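Local coordinates for protein phosphoserine phosphatase RsbX (Bacillus subtilis, PDB 3W42) that dephosphorylates the phosphoserine of RsbS and thereby acts as a negative regulator of sigma-B in the general stress response, at residues K36-V42 with S91-F97; C78-K83 with L131-Q136; H115-G119 with E146-K150; I152-L158 with D189-L195. All coordinates share one frame. Where two conformers were deposited one is given. Numbering follows the deposited sequence.

The PPM-type phosphatase fold stacks two antiparallel sheets between layers of helices. Contact 1 pairs two strands of one sheet and contact 4 two strands of the other; their centres lie 16 Å apart, and they touch where Val42 packs on Ile153, Thr155 and Ile194 between the sheets. Contact 3 is the end of the pairing between strands 111-115 and 150-154, the latter running on into contact 4. Contact 2, about 34 Å from contact 3 between centres and across the chain's centre from it, ties helix 71-81 to the loop before strand 140-144. Along the chain contacts 1 and 2 interleave, as do 2 and 3; contact 4 closes last, bringing together two manganese ligands.

Contact 1 (K36-V42 with S91-F97); sequences KELICAV and SILKINF
Leu38 and Ile95 form the apolar heart of this strand pair, with Leu38 CD2 3.5 Å from Ile95 CD1; Leu38 is in the t,p rotamer and Ile95 in m,t. On the same face Cys40 SG lies 3.9 Å from Leu93 CB, and Phe97 swings in so that its CZ reaches 4.0 Å from Leu38 CB. This face meets the second sheet through Phe151 and Ile153. On the other, Ile39 and Ile92 pack on helix 71-81, with Ala41 CB 4.1 Å from Ile92 CG1. The extended backbones run antiparallel at 174°, their axes 4.6 Å apart. Leu38-Ile95, Cys40-Leu93 and Val42-Ser91 are hydrogen-bonded pairs, each joined by two N-to-O bonds, alternating with the non-hydrogen-bonded pairs Glu37-Asn96, Ile39-Lys94 and Ala41-Ile92; Phe97 N to Lys36 O (3.1 Å) closes the end. At the polar edge Glu37 OE1 and Lys94 NZ make a long salt bridge of 4.0 Å, bridged by two waters; a third water links Glu37 OE1 to Asn96 ND2, and Asn96 OD1 accepts from Gln99 N. Lys94 NZ also bonds Ala67 O. These are neighbouring inner strands of one antiparallel sheet in the α-β-β-α sandwich of PPM phosphatases.

Contact 2 (C78-K83 with L131-Q136); sequences CNQAMK and LSGKPQ
A side-chain-to-backbone clasp joins the C-terminal part of helix 71-81 to the loop that leads into strand 140-144, near the rim of the fold. Asn79, with chi1 at -167° and chi2 at 42°, is its centre and has 96 Å² covered by the loop. Its carboxamide uses both ends: OD1 accepts from Gly133 N at 3.0 Å, and ND2 donates to Lys134 O at 2.9 Å. Water 4 donates to Asn79 OD1 (2.8 Å) and accepts from Ser132 N (3.0 Å). Gly133, at phi 99° and psi -14°, brings its CA 3.1 Å from Asn79 O in a CA-H...O contact and 4.2 Å from Lys83 CA; a CB here would clash with Lys83 CA. Deeper in, Leu131 (m,t) points toward the helix, its CB 3.9 Å from Met82 CG and its CD1 4.1 Å from Cys78 CB. Met82 and Cys78 also pack on helix 49-65, while Leu131 rests on Val107 of strand 101-107, so the apolar side joins helix layer to sheet. Ser132, chi1 70°, accepts from Lys134 N through OG at 3.1 Å, which makes the loop's bend an ST turn, held by a helix-borne asparagine.

Contact 3 (H115-G119 with E146-K150); sequences HSPSG and EKGSK
Two backbone hydrogen bonds anchor these segments: His115 N donates to Lys150 O at 2.8 Å, and Lys150 N returns one to His115 O at 3.0 Å. They make an antiparallel hydrogen-bonded pair (CA-CA 5.3 Å), supplemented by a CA-H...O contact from Ser149 CA to His115 O (3.2 Å). Water 5 continues the polar link, donating to Ser149 OG (2.7 Å), accepting from Glu146 N (2.9 Å) and bonding Ser116 OG (3.1 Å). Water 6 donates to Glu146 OE1 at 2.6 Å and accepts weakly from Ser118 N at 3.1 Å.

Here strands 111-115 and 150-154 part company at one end of the six-stranded sheet, and each segment folds into a beta turn. Residues 116-119 form a type I turn closed by Gly119 N to Ser116 O (2.8 Å); residues 146-149 form a type II turn closed by Ser149 N to Glu146 O (3.1 Å), with Ser149 OG (chi1 -64°) also donating to Glu146 O at 2.7 Å. Gly148 occupies the turn at phi 97° and psi -9°, where a CB would collide with Pro117 CG. The proline ring lies over this turn, its CG 3.4 Å from Lys147 O and its CD 3.8 Å from Ser149 OG. Back at the paired residues, His115 CD2 is 4.4 Å from Lys150 CE, and Lys150 NZ bonds Leu167 O late in helix 163-169 and Gly170 O just after it.

Contact 4 (I152-L158 with D189-L195); sequences IIHTDGL and DDLTYIL
Ile152, Gly157 and Ile194 have the most surface covered by this contact. Ile152 (t,t) sets CD1 3.8 Å from Tyr193 CB and CB 3.8 Å from Leu195 CD2, while its CA lies 3.2 Å from Ile194 O in a CA-H...O contact. Ile194 (m,t) pairs with Ile153 through two backbone bonds, Ile153 N to Ile194 O and Ile194 N to Ile153 O, both 2.9 Å; Thr155 N to Thr192 O (3.0 Å) is the last rung. Ile152-Leu195 and His154-Tyr193 are the flanking non-hydrogen-bonded pairs, the extended strands running antiparallel at 164° with axes 4.6 Å apart. Ile153 and Ile194 face the other sheet of the sandwich, packing against Val42.

Beyond Thr155 the chain bends into a type I turn, Leu158 N bonding Thr155 O at 3.1 Å, and this strand end carries the metal site of the PPM fold. Asp156 OD1 and Asp189 OD2, 2.8 Å apart, both bind the manganese ion, with Asp44 as a third metal-site residue; Asp156 OD2 also bonds Asn109. Gly157 makes the close approach possible: its CA is 3.2 Å from Asp190 O, where a CB would clash. Water 7 donates to Gly157 O at 2.8 Å and accepts from Asp189 N at 3.2 Å. After the turn, Leu158 CB packs 4.0 Å from Leu191 CG, and Leu158 CD2 is 4.1 Å from Tyr193 CD2; the Tyr193 ring also stacks with Tyr15.

Contact 1 (K36-V42 with S91-F97)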
loop_
_atom_site.group_PDB
_atom_site.type_symbol
_atom_site.label_atom_id
_atom_site.label_comp_id
_atom_site.label_asym_id
_atom_site.label_seq_id
_atom_site.Cartn_x
_atom_site.Cartn_y
_atom_site.Cartn_z
ATOM N N LYS A 36 -13.658 1.527 13.658
ATOM C CA LYS A 36 -12.578 1.581 14.630
ATOM C C LYS A 36 -11.184 1.565 13.982
ATOM O O LYS A 36 -10.249 2.157 14.536
ATOM C CB LYS A 36 -12.688 0.460 15.643
ATOM C CG LYS A 36 -13.969 0.615 16.537
ATOM C CD LYS A 36 -14.294 -0.595 17.473
ATOM C CE LYS A 36 -13.268 -1.116 18.636
ATOM N NZ LYS A 36 -13.935 -2.177 19.595
ATOM N N GLU A 37 -10.975 0.840 12.892
ATOM C CA GLU A 37 -9.652 0.583 12.381
ATOM C C GLU A 37 -9.661 0.313 10.909
ATOM O O GLU A 37 -10.676 0.000 10.284
ATOM C CB GLU A 37 -8.953 -0.486 13.129
ATOM C CG GLU A 37 -9.565 -1.764 12.993
ATOM C CD GLU A 37 -9.001 -2.781 13.962
ATOM O OE1 GLU A 37 -7.914 -2.726 14.409
ATOM O OE2 GLU A 37 -9.713 -3.611 14.452
ATOM N N LEU A 38 -8.457 0.430 10.343
ATOM C CA LEU A 38 -8.140 0.144 8.914
ATOM C C LEU A 38 -7.054 -0.895 8.899
ATOM O O LEU A 38 -6.077 -0.768 9.653
ATOM C CB LEU A 38 -7.603 1.424 8.172
ATOM C CG LEU A 38 -7.247 1.306 6.695
ATOM C CD1 LEU A 38 -8.584 1.403 5.919
ATOM C CD2 LEU A 38 -6.228 2.356 6.111
ATOM N N ILE A 39 -7.116 -1.816 7.939
ATOM C CA ILE A 39 -5.927 -2.488 7.491
ATOM C C ILE A 39 -5.863 -2.399 5.994
ATOM O O ILE A 39 -6.871 -2.424 5.270
ATOM C CB ILE A 39 -5.846 -3.915 7.905
ATOM C CG1 ILE A 39 -4.442 -4.445 7.602
ATOM C CG2 ILE A 39 -6.933 -4.758 7.260
ATOM C CD1 ILE A 39 -4.101 -5.648 8.362
ATOM N N CYS A 40 -4.664 -2.233 5.517
ATOM C CA CYS A 40 -4.467 -2.252 4.053
ATOM C C CYS A 40 -3.063 -2.733 3.752
ATOM O O CYS A 40 -2.153 -2.728 4.550
ATOM C CB CYS A 40 -4.856 -1.035 3.284
ATOM S SG CYS A 40 -3.732 0.330 3.721
ATOM N N ALA A 41 -2.942 -3.277 2.557
ATOM C CA ALA A 41 -1.675 -3.807 2.080
ATOM C C ALA A 41 -1.625 -3.706 0.583
ATOM O O ALA A 41 -2.656 -3.843 -0.090
ATOM C CB ALA A 41 -1.482 -5.231 2.513
ATOM N N VAL A 42 -0.437 -3.556 0.061
ATOM C CA VAL A 42 -0.137 -3.554 -1.363
ATOM C C VAL A 42 1.072 -4.423 -1.575
ATOM O O VAL A 42 2.061 -4.295 -0.814
ATOM C CB VAL A 42 0.069 -2.120 -1.917
ATOM C CG1 VAL A 42 0.459 -2.159 -3.386
ATOM C CG2 VAL A 42 -1.201 -1.255 -1.665
ATOM N N SER A 91 3.925 -3.936 1.483
ATOM C CA SER A 91 3.752 -2.959 2.534
ATOM C C SER A 91 2.448 -3.176 3.192
ATOM O O SER A 91 1.413 -3.406 2.539
ATOM C CB SER A 91 3.796 -1.568 1.983
ATOM O OG SER A 91 5.086 -1.355 1.380
ATOM N N ILE A 92 2.422 -3.115 4.545
ATOM C CA ILE A 92 1.240 -3.349 5.344
ATOM C C ILE A 92 1.068 -2.197 6.333
ATOM O O ILE A 92 2.002 -1.811 7.031
ATOM C CB ILE A 92 1.328 -4.656 6.135
ATOM C CG1 ILE A 92 1.555 -5.826 5.154
ATOM C CG2 ILE A 92 0.000 -4.948 6.871
ATOM C CD1 ILE A 92 1.695 -7.210 5.867
ATOM N N LEU A 93 -0.131 -1.608 6.350
ATOM C CA LEU A 93 -0.491 -0.454 7.155
ATOM C C LEU A 93 -1.717 -0.784 7.978
ATOM O O LEU A 93 -2.734 -1.232 7.439
ATOM C CB LEU A 93 -0.788 0.718 6.243
ATOM C CG LEU A 93 -1.278 2.016 6.880
ATOM C CD1 LEU A 93 -0.221 2.631 7.795
ATOM C CD2 LEU A 93 -1.720 3.019 5.843
ATOM N N LYS A 94 -1.685 -0.483 9.267
ATOM C CA LYS A 94 -2.854 -0.528 10.144
ATOM C C LYS A 94 -3.045 0.836 10.769
ATOM O O LYS A 94 -2.077 1.526 11.096
ATOM C CB LYS A 94 -2.709 -1.605 11.215
ATOM C CG LYS A 94 -2.942 -3.041 10.707
ATOM C CD LYS A 94 -2.591 -4.128 11.722
ATOM C CE LYS A 94 -3.420 -4.045 13.006
ATOM N NZ LYS A 94 -4.765 -4.553 12.869
ATOM N N ILE A 95 -4.297 1.224 10.952
ATOM C CA ILE A 95 -4.664 2.505 11.548
ATOM C C ILE A 95 -5.705 2.276 12.607
ATOM O O ILE A 95 -6.704 1.622 12.375
ATOM C CB ILE A 95 -5.139 3.532 10.524
ATOM C CG1 ILE A 95 -4.183 3.654 9.352
ATOM C CG2 ILE A 95 -5.436 4.826 11.256
ATOM C CD1 ILE A 95 -4.611 4.634 8.234
ATOM N N ASN A 96 -5.495 2.856 13.799
ATOM C CA ASN A 96 -6.519 2.925 14.830
ATOM C C ASN A 96 -7.044 4.381 14.876
ATOM O O ASN A 96 -6.274 5.307 15.144
ATOM C CB ASN A 96 -5.930 2.512 16.212
ATOM C CG ASN A 96 -7.023 2.574 17.226
ATOM O OD1 ASN A 96 -7.414 3.639 17.685
ATOM N ND2 ASN A 96 -7.620 1.378 17.556
ATOM N N PHE A 97 -8.303 4.546 14.558
ATOM C CA PHE A 97 -8.837 5.887 14.379
ATOM C C PHE A 97 -8.983 6.646 15.702
ATOM O O PHE A 97 -8.659 7.840 15.739
ATOM C CB PHE A 97 -10.174 5.911 13.656
ATOM C CG PHE A 97 -10.128 5.223 12.305
ATOM C CD1 PHE A 97 -9.154 5.579 11.391
ATOM C CD2 PHE A 97 -11.051 4.254 11.927
ATOM C CE1 PHE A 97 -9.155 4.986 10.110
ATOM C CE2 PHE A 97 -11.008 3.693 10.720
ATOM C CZ PHE A 97 -10.098 4.057 9.800
HETATM O O HOH W 1 -6.088 -4.586 15.245
HETATM O O HOH W 2 -5.969 -1.916 12.214
HETATM O O HOH W 3 -6.653 -0.933 16.184
#

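Contact 2 (C78-K83 with L131-Q136)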
loop_
_atom_site.group_PDB
_atom_site.type_symbol
_atom_site.label_atom_id
_atom_site.label_comp_id
_atom_site.label_asym_id
_atom_site.label_seq_id
_atom_site.Cartn_x
_atom_site.Cartn_y
_atom_site.Cartn_z
ATOM N N CYS A 78 3.319 -13.622 5.758
ATOM C CA CYS A 78 3.515 -13.391 4.325
ATOM C C CYS A 78 4.867 -13.914 3.863
ATOM O O CYS A 78 4.947 -14.630 2.854
ATOM C CB CYS A 78 3.393 -11.925 3.991
ATOM S SG CYS A 78 1.701 -11.269 4.203
ATOM N N ASN A 79 5.928 -13.621 4.629
ATOM C CA ASN A 79 7.231 -14.118 4.265
ATOM C C ASN A 79 7.284 -15.654 4.193
ATOM O O ASN A 79 7.795 -16.229 3.257
ATOM C CB ASN A 79 8.245 -13.625 5.293
ATOM C CG ASN A 79 9.659 -13.832 4.847
ATOM O OD1 ASN A 79 9.995 -13.608 3.717
ATOM N ND2 ASN A 79 10.472 -14.398 5.750
ATOM N N GLN A 80 6.696 -16.291 5.210
ATOM C CA GLN A 80 6.681 -17.781 5.175
ATOM C C GLN A 80 5.928 -18.345 3.998
ATOM O O GLN A 80 6.344 -19.357 3.420
ATOM C CB GLN A 80 6.096 -18.336 6.486
ATOM C CG GLN A 80 7.080 -18.088 7.666
ATOM C CD GLN A 80 6.736 -18.809 8.870
ATOM O OE1 GLN A 80 6.314 -19.970 8.815
ATOM N NE2 GLN A 80 6.898 -18.137 10.007
ATOM N N ALA A 81 4.878 -17.655 3.540
ATOM C CA ALA A 81 4.124 -18.088 2.366
ATOM C C ALA A 81 4.915 -17.911 1.045
ATOM O O ALA A 81 4.538 -18.492 0.061
ATOM C CB ALA A 81 2.838 -17.300 2.271
ATOM N N MET A 82 5.988 -17.131 1.066
ATOM C CA MET A 82 6.781 -16.920 -0.125
ATOM C C MET A 82 7.785 -18.019 -0.409
ATOM O O MET A 82 8.334 -18.100 -1.505
ATOM C CB MET A 82 7.495 -15.566 -0.108
ATOM C CG MET A 82 6.568 -14.382 -0.025
ATOM S SD MET A 82 5.405 -14.193 -1.395
ATOM C CE MET A 82 3.910 -14.917 -0.676
ATOM N N LYS A 83 8.025 -18.902 0.588
ATOM C CA LYS A 83 8.952 -20.028 0.370
ATOM C C LYS A 83 8.376 -20.877 -0.800
ATOM O O LYS A 83 7.209 -21.124 -0.821
ATOM C CB LYS A 83 9.098 -20.828 1.628
ATOM C CG LYS A 83 10.325 -21.657 1.617
ATOM C CD LYS A 83 10.602 -22.375 2.931
ATOM C CE LYS A 83 11.488 -23.515 2.790
ATOM N NZ LYS A 83 11.474 -24.249 4.104
ATOM N N LEU A 131 10.224 -10.158 0.147
ATOM C CA LEU A 131 9.793 -11.269 0.953
ATOM C C LEU A 131 9.990 -12.526 0.140
ATOM O O LEU A 131 9.305 -12.791 -0.842
ATOM C CB LEU A 131 8.331 -11.137 1.352
ATOM C CG LEU A 131 7.968 -9.909 2.178
ATOM C CD1 LEU A 131 6.496 -9.828 2.445
ATOM C CD2 LEU A 131 8.725 -9.823 3.509
ATOM N N SER A 132 10.952 -13.372 0.588
ATOM C CA SER A 132 11.376 -14.547 -0.130
ATOM C C SER A 132 11.113 -15.859 0.598
ATOM O O SER A 132 11.305 -16.910 0.037
ATOM C CB SER A 132 12.893 -14.439 -0.398
ATOM O OG SER A 132 13.580 -14.598 0.850
ATOM N N GLY A 133 10.783 -15.788 1.887
ATOM C CA GLY A 133 10.719 -16.992 2.718
ATOM C C GLY A 133 11.956 -17.200 3.552
ATOM O O GLY A 133 11.968 -18.023 4.391
ATOM N N LYS A 134 13.019 -16.499 3.257
ATOM C CA LYS A 134 14.212 -16.514 4.112
ATOM C C LYS A 134 14.148 -15.500 5.220
ATOM O O LYS A 134 13.333 -14.623 5.198
ATOM C CB LYS A 134 15.386 -16.181 3.265
ATOM C CG LYS A 134 15.626 -17.123 2.110
ATOM C CD LYS A 134 17.105 -17.293 1.768
ATOM C CE LYS A 134 18.036 -17.741 2.955
ATOM N NZ LYS A 134 19.400 -17.075 2.974
ATOM N N PRO A 135 15.032 -15.580 6.222
ATOM C CA PRO A 135 14.779 -14.714 7.425
ATOM C C PRO A 135 14.865 -13.172 7.238
ATOM O O PRO A 135 15.646 -12.752 6.397
ATOM C CB PRO A 135 15.796 -15.241 8.486
ATOM C CG PRO A 135 16.334 -16.490 7.910
ATOM C CD PRO A 135 16.019 -16.634 6.484
ATOM N N GLN A 136 14.088 -12.410 7.968
ATOM C CA GLN A 136 14.010 -10.960 7.828
ATOM C C GLN A 136 14.185 -10.370 9.135
ATOM O O GLN A 136 13.647 -10.884 10.111
ATOM C CB GLN A 136 12.620 -10.459 7.370
ATOM C CG GLN A 136 12.384 -10.745 5.928
ATOM C CD GLN A 136 13.103 -9.833 4.871
ATOM O OE1 GLN A 136 13.129 -10.147 3.735
ATOM N NE2 GLN A 136 13.597 -8.663 5.280
HETATM O O HOH W 4 12.514 -12.688 3.067
#

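Contact 3 (H115-G119 with E146-K150)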
loop_
_atom_site.group_PDB
_atom_site.type_symbol
_atom_site.label_atom_id
_atom_site.label_comp_id
_atom_site.label_asym_id
_atom_site.label_seq_id
_atom_site.Cartn_x
_atom_site.Cartn_y
_atom_site.Cartn_z
ATOM N N HIS A 115 1.425 12.519 4.390
ATOM C CA HIS A 115 1.575 13.980 4.417
ATOM C C HIS A 115 0.702 14.526 5.510
ATOM O O HIS A 115 -0.473 14.279 5.553
ATOM C CB HIS A 115 1.078 14.590 3.066
ATOM C CG HIS A 115 1.040 16.098 3.059
ATOM N ND1 HIS A 115 2.140 16.902 2.913
ATOM C CD2 HIS A 115 0.032 16.935 3.350
ATOM C CE1 HIS A 115 1.814 18.169 3.072
ATOM N NE2 HIS A 115 0.524 18.205 3.386
ATOM N N SER A 116 1.320 15.325 6.387
ATOM C CA SER A 116 0.695 15.975 7.512
ATOM C C SER A 116 0.331 17.412 7.125
ATOM O O SER A 116 1.145 18.070 6.489
ATOM C CB SER A 116 1.779 15.956 8.616
ATOM O OG SER A 116 1.241 16.486 9.796
ATOM N N PRO A 117 -0.770 17.942 7.582
ATOM C CA PRO A 117 -1.107 19.379 7.215
ATOM C C PRO A 117 -0.060 20.310 7.600
ATOM O O PRO A 117 0.217 21.282 6.906
ATOM C CB PRO A 117 -2.414 19.592 8.035
ATOM C CG PRO A 117 -3.005 18.207 8.051
ATOM C CD PRO A 117 -1.874 17.269 8.355
ATOM N N SER A 118 0.527 20.028 8.731
ATOM C CA SER A 118 1.639 20.845 9.246
ATOM C C SER A 118 2.931 20.859 8.425
ATOM O O SER A 118 3.910 21.477 8.845
ATOM C CB SER A 118 2.052 20.212 10.552
ATOM O OG SER A 118 2.524 18.947 10.277
ATOM N N GLY A 119 2.945 20.051 7.351
ATOM C CA GLY A 119 4.037 19.944 6.402
ATOM C C GLY A 119 5.092 18.917 6.620
ATOM O O GLY A 119 6.028 18.949 5.849
ATOM N N GLU A 146 -2.024 13.467 12.570
ATOM C CA GLU A 146 -2.940 14.586 12.806
ATOM C C GLU A 146 -4.112 14.574 11.870
ATOM O O GLU A 146 -4.014 14.102 10.715
ATOM C CB GLU A 146 -2.247 15.924 12.713
ATOM C CG GLU A 146 -1.204 16.097 13.775
ATOM C CD GLU A 146 -0.726 17.474 13.962
ATOM O OE1 GLU A 146 0.103 17.828 13.092
ATOM O OE2 GLU A 146 -1.020 18.134 14.994
ATOM N N LYS A 147 -5.247 15.048 12.358
ATOM C CA LYS A 147 -6.391 15.164 11.504
ATOM C C LYS A 147 -6.021 15.926 10.211
ATOM O O LYS A 147 -5.286 16.904 10.202
ATOM C CB LYS A 147 -7.601 15.783 12.200
ATOM C CG LYS A 147 -7.411 17.200 12.664
ATOM C CD LYS A 147 -8.760 17.808 13.113
ATOM C CE LYS A 147 -8.623 19.195 13.758
ATOM N NZ LYS A 147 -7.890 19.196 14.998
ATOM N N GLY A 148 -6.541 15.441 9.072
ATOM C CA GLY A 148 -6.256 16.039 7.814
ATOM C C GLY A 148 -5.141 15.385 7.028
ATOM O O GLY A 148 -4.906 15.765 5.871
ATOM N N SER A 149 -4.426 14.472 7.638
ATOM C CA SER A 149 -3.358 13.757 6.944
ATOM C C SER A 149 -3.859 13.011 5.737
ATOM O O SER A 149 -4.991 12.515 5.725
ATOM C CB SER A 149 -2.663 12.795 7.910
ATOM O OG SER A 149 -2.012 13.484 8.974
ATOM N N LYS A 150 -3.015 12.929 4.708
ATOM C CA LYS A 150 -3.329 12.252 3.462
ATOM C C LYS A 150 -2.155 11.318 3.117
ATOM O O LYS A 150 -0.996 11.725 3.304
ATOM C CB LYS A 150 -3.548 13.249 2.324
ATOM C CG LYS A 150 -4.798 14.060 2.487
ATOM C CD LYS A 150 -4.945 15.289 1.630
ATOM C CE LYS A 150 -4.179 16.464 2.241
ATOM N NZ LYS A 150 -4.142 17.623 1.389
HETATM O O HOH W 5 0.079 13.691 10.622
HETATM O O HOH W 6 -1.187 18.935 11.131
#

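Contact 4 (I152-L158 with D189-L195)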
loop_
_atom_site.group_PDB
_atom_site.type_symbol
_atom_site.label_atom_id
_atom_site.label_comp_id
_atom_site.label_asym_id
_atom_site.label_seq_id
_atom_site.Cartn_x
_atom_site.Cartn_y
_atom_site.Cartn_z
ATOM N N ILE A 152 -0.501 7.860 0.556
ATOM C CA ILE A 152 -0.518 6.919 -0.549
ATOM C C ILE A 152 0.378 5.751 -0.248
ATOM O O ILE A 152 1.473 5.925 0.339
ATOM C CB ILE A 152 -0.123 7.608 -1.865
ATOM C CG1 ILE A 152 -0.351 6.691 -3.093
ATOM C CG2 ILE A 152 1.319 8.114 -1.851
ATOM C CD1 ILE A 152 -0.130 7.387 -4.446
ATOM N N ILE A 153 -0.010 4.575 -0.683
ATOM C CA ILE A 153 0.845 3.392 -0.805
ATOM C C ILE A 153 0.836 2.999 -2.267
ATOM O O ILE A 153 -0.270 2.868 -2.829
ATOM C CB ILE A 153 0.362 2.202 0.041
ATOM C CG1 ILE A 153 0.283 2.596 1.528
ATOM C CG2 ILE A 153 1.272 1.016 -0.129
ATOM C CD1 ILE A 153 -0.469 1.528 2.383
ATOM N N HIS A 154 1.976 2.810 -2.912
ATOM C CA HIS A 154 1.972 2.506 -4.350
ATOM C C HIS A 154 3.061 1.557 -4.753
ATOM O O HIS A 154 4.182 1.542 -4.182
ATOM C CB HIS A 154 2.062 3.789 -5.163
ATOM C CG HIS A 154 3.348 4.534 -5.100
ATOM N ND1 HIS A 154 4.432 4.193 -5.880
ATOM C CD2 HIS A 154 3.760 5.631 -4.404
ATOM C CE1 HIS A 154 5.427 5.068 -5.627
ATOM N NE2 HIS A 154 5.035 5.954 -4.737
ATOM N N THR A 155 2.791 0.739 -5.757
ATOM C CA THR A 155 3.788 -0.079 -6.392
ATOM C C THR A 155 4.715 0.753 -7.293
ATOM O O THR A 155 4.425 1.918 -7.629
ATOM C CB THR A 155 3.187 -1.293 -7.110
ATOM O OG1 THR A 155 2.373 -0.803 -8.174
ATOM C CG2 THR A 155 2.414 -2.205 -6.177
ATOM N N ASP A 156 5.761 0.094 -7.729
ATOM C CA ASP A 156 6.744 0.729 -8.604
ATOM C C ASP A 156 6.252 1.086 -9.985
ATOM O O ASP A 156 6.896 1.813 -10.680
ATOM C CB ASP A 156 8.021 -0.122 -8.649
ATOM C CG ASP A 156 7.843 -1.474 -9.303
ATOM O OD1 ASP A 156 6.714 -1.808 -9.698
ATOM O OD2 ASP A 156 8.886 -2.195 -9.395
ATOM N N GLY A 157 5.070 0.652 -10.362
ATOM C CA GLY A 157 4.473 1.083 -11.620
ATOM C C GLY A 157 4.075 2.550 -11.603
ATOM O O GLY A 157 3.868 3.105 -12.672
ATOM N N LEU A 158 3.922 3.185 -10.438
ATOM C CA LEU A 158 3.634 4.585 -10.325
ATOM C C LEU A 158 4.982 5.309 -10.052
ATOM O O LEU A 158 5.604 5.123 -9.030
ATOM C CB LEU A 158 2.698 4.867 -9.163
ATOM C CG LEU A 158 2.316 6.329 -9.006
ATOM C CD1 LEU A 158 1.538 6.885 -10.110
ATOM C CD2 LEU A 158 1.578 6.539 -7.697
ATOM N N ASP A 189 4.204 -0.768 -16.475
ATOM C CA ASP A 189 4.149 -1.842 -15.528
ATOM C C ASP A 189 2.725 -1.852 -14.971
ATOM O O ASP A 189 1.997 -0.882 -15.119
ATOM C CB ASP A 189 5.164 -1.596 -14.366
ATOM C CG ASP A 189 5.331 -2.767 -13.396
ATOM O OD1 ASP A 189 4.924 -3.909 -13.747
ATOM O OD2 ASP A 189 5.919 -2.543 -12.306
ATOM N N ASP A 190 2.341 -2.938 -14.275
ATOM C CA ASP A 190 1.207 -2.892 -13.385
ATOM C C ASP A 190 1.356 -1.719 -12.429
ATOM O O ASP A 190 2.471 -1.453 -11.934
ATOM C CB ASP A 190 1.141 -4.179 -12.583
ATOM C CG ASP A 190 0.992 -5.455 -13.445
ATOM O OD1 ASP A 190 0.315 -5.395 -14.481
ATOM O OD2 ASP A 190 1.504 -6.495 -12.999
ATOM N N LEU A 191 0.266 -1.038 -12.181
ATOM C CA LEU A 191 0.287 0.178 -11.340
ATOM C C LEU A 191 -0.845 0.061 -10.369
ATOM O O LEU A 191 -2.025 -0.015 -10.775
ATOM C CB LEU A 191 0.137 1.398 -12.244
ATOM C CG LEU A 191 0.391 2.766 -11.661
ATOM C CD1 LEU A 191 0.549 3.798 -12.773
ATOM C CD2 LEU A 191 -0.666 3.211 -10.718
ATOM N N THR A 192 -0.530 0.084 -9.057
ATOM C CA THR A 192 -1.487 0.006 -7.951
ATOM C C THR A 192 -1.200 1.069 -6.980
ATOM O O THR A 192 -0.034 1.249 -6.579
ATOM C CB THR A 192 -1.430 -1.385 -7.279
ATOM O OG1 THR A 192 -1.602 -2.402 -8.241
ATOM C CG2 THR A 192 -2.490 -1.527 -6.244
ATOM N N TYR A 193 -2.239 1.768 -6.516
ATOM C CA TYR A 193 -2.054 2.659 -5.375
ATOM C C TYR A 193 -3.303 2.680 -4.540
ATOM O O TYR A 193 -4.416 2.472 -5.012
ATOM C CB TYR A 193 -1.603 4.092 -5.783
ATOM C CG TYR A 193 -2.498 4.872 -6.687
ATOM C CD1 TYR A 193 -3.613 5.541 -6.230
ATOM C CD2 TYR A 193 -2.194 4.997 -8.031
ATOM C CE1 TYR A 193 -4.394 6.311 -7.107
ATOM C CE2 TYR A 193 -2.950 5.776 -8.874
ATOM C CZ TYR A 193 -4.038 6.414 -8.432
ATOM O OH TYR A 193 -4.771 7.180 -9.320
ATOM N N ILE A 194 -3.100 2.970 -3.249
ATOM C CA ILE A 194 -4.154 3.216 -2.285
ATOM C C ILE A 194 -3.939 4.609 -1.751
ATOM O O ILE A 194 -2.862 4.920 -1.265
ATOM C CB ILE A 194 -4.165 2.207 -1.145
ATOM C CG1 ILE A 194 -4.332 0.768 -1.617
ATOM C CG2 ILE A 194 -5.216 2.596 -0.095
ATOM C CD1 ILE A 194 -4.357 -0.290 -0.509
ATOM N N LEU A 195 -4.955 5.454 -1.830
ATOM C CA LEU A 195 -4.985 6.775 -1.265
ATOM C C LEU A 195 -5.879 6.793 -0.033
ATOM O O LEU A 195 -6.980 6.194 -0.058
ATOM C CB LEU A 195 -5.573 7.753 -2.237
ATOM C CG LEU A 195 -4.700 8.046 -3.456
ATOM C CD1 LEU A 195 -5.390 8.794 -4.533
ATOM C CD2 LEU A 195 -3.449 9.038 -2.897
HETATM O O HOH W 7 3.574 2.089 -15.261
#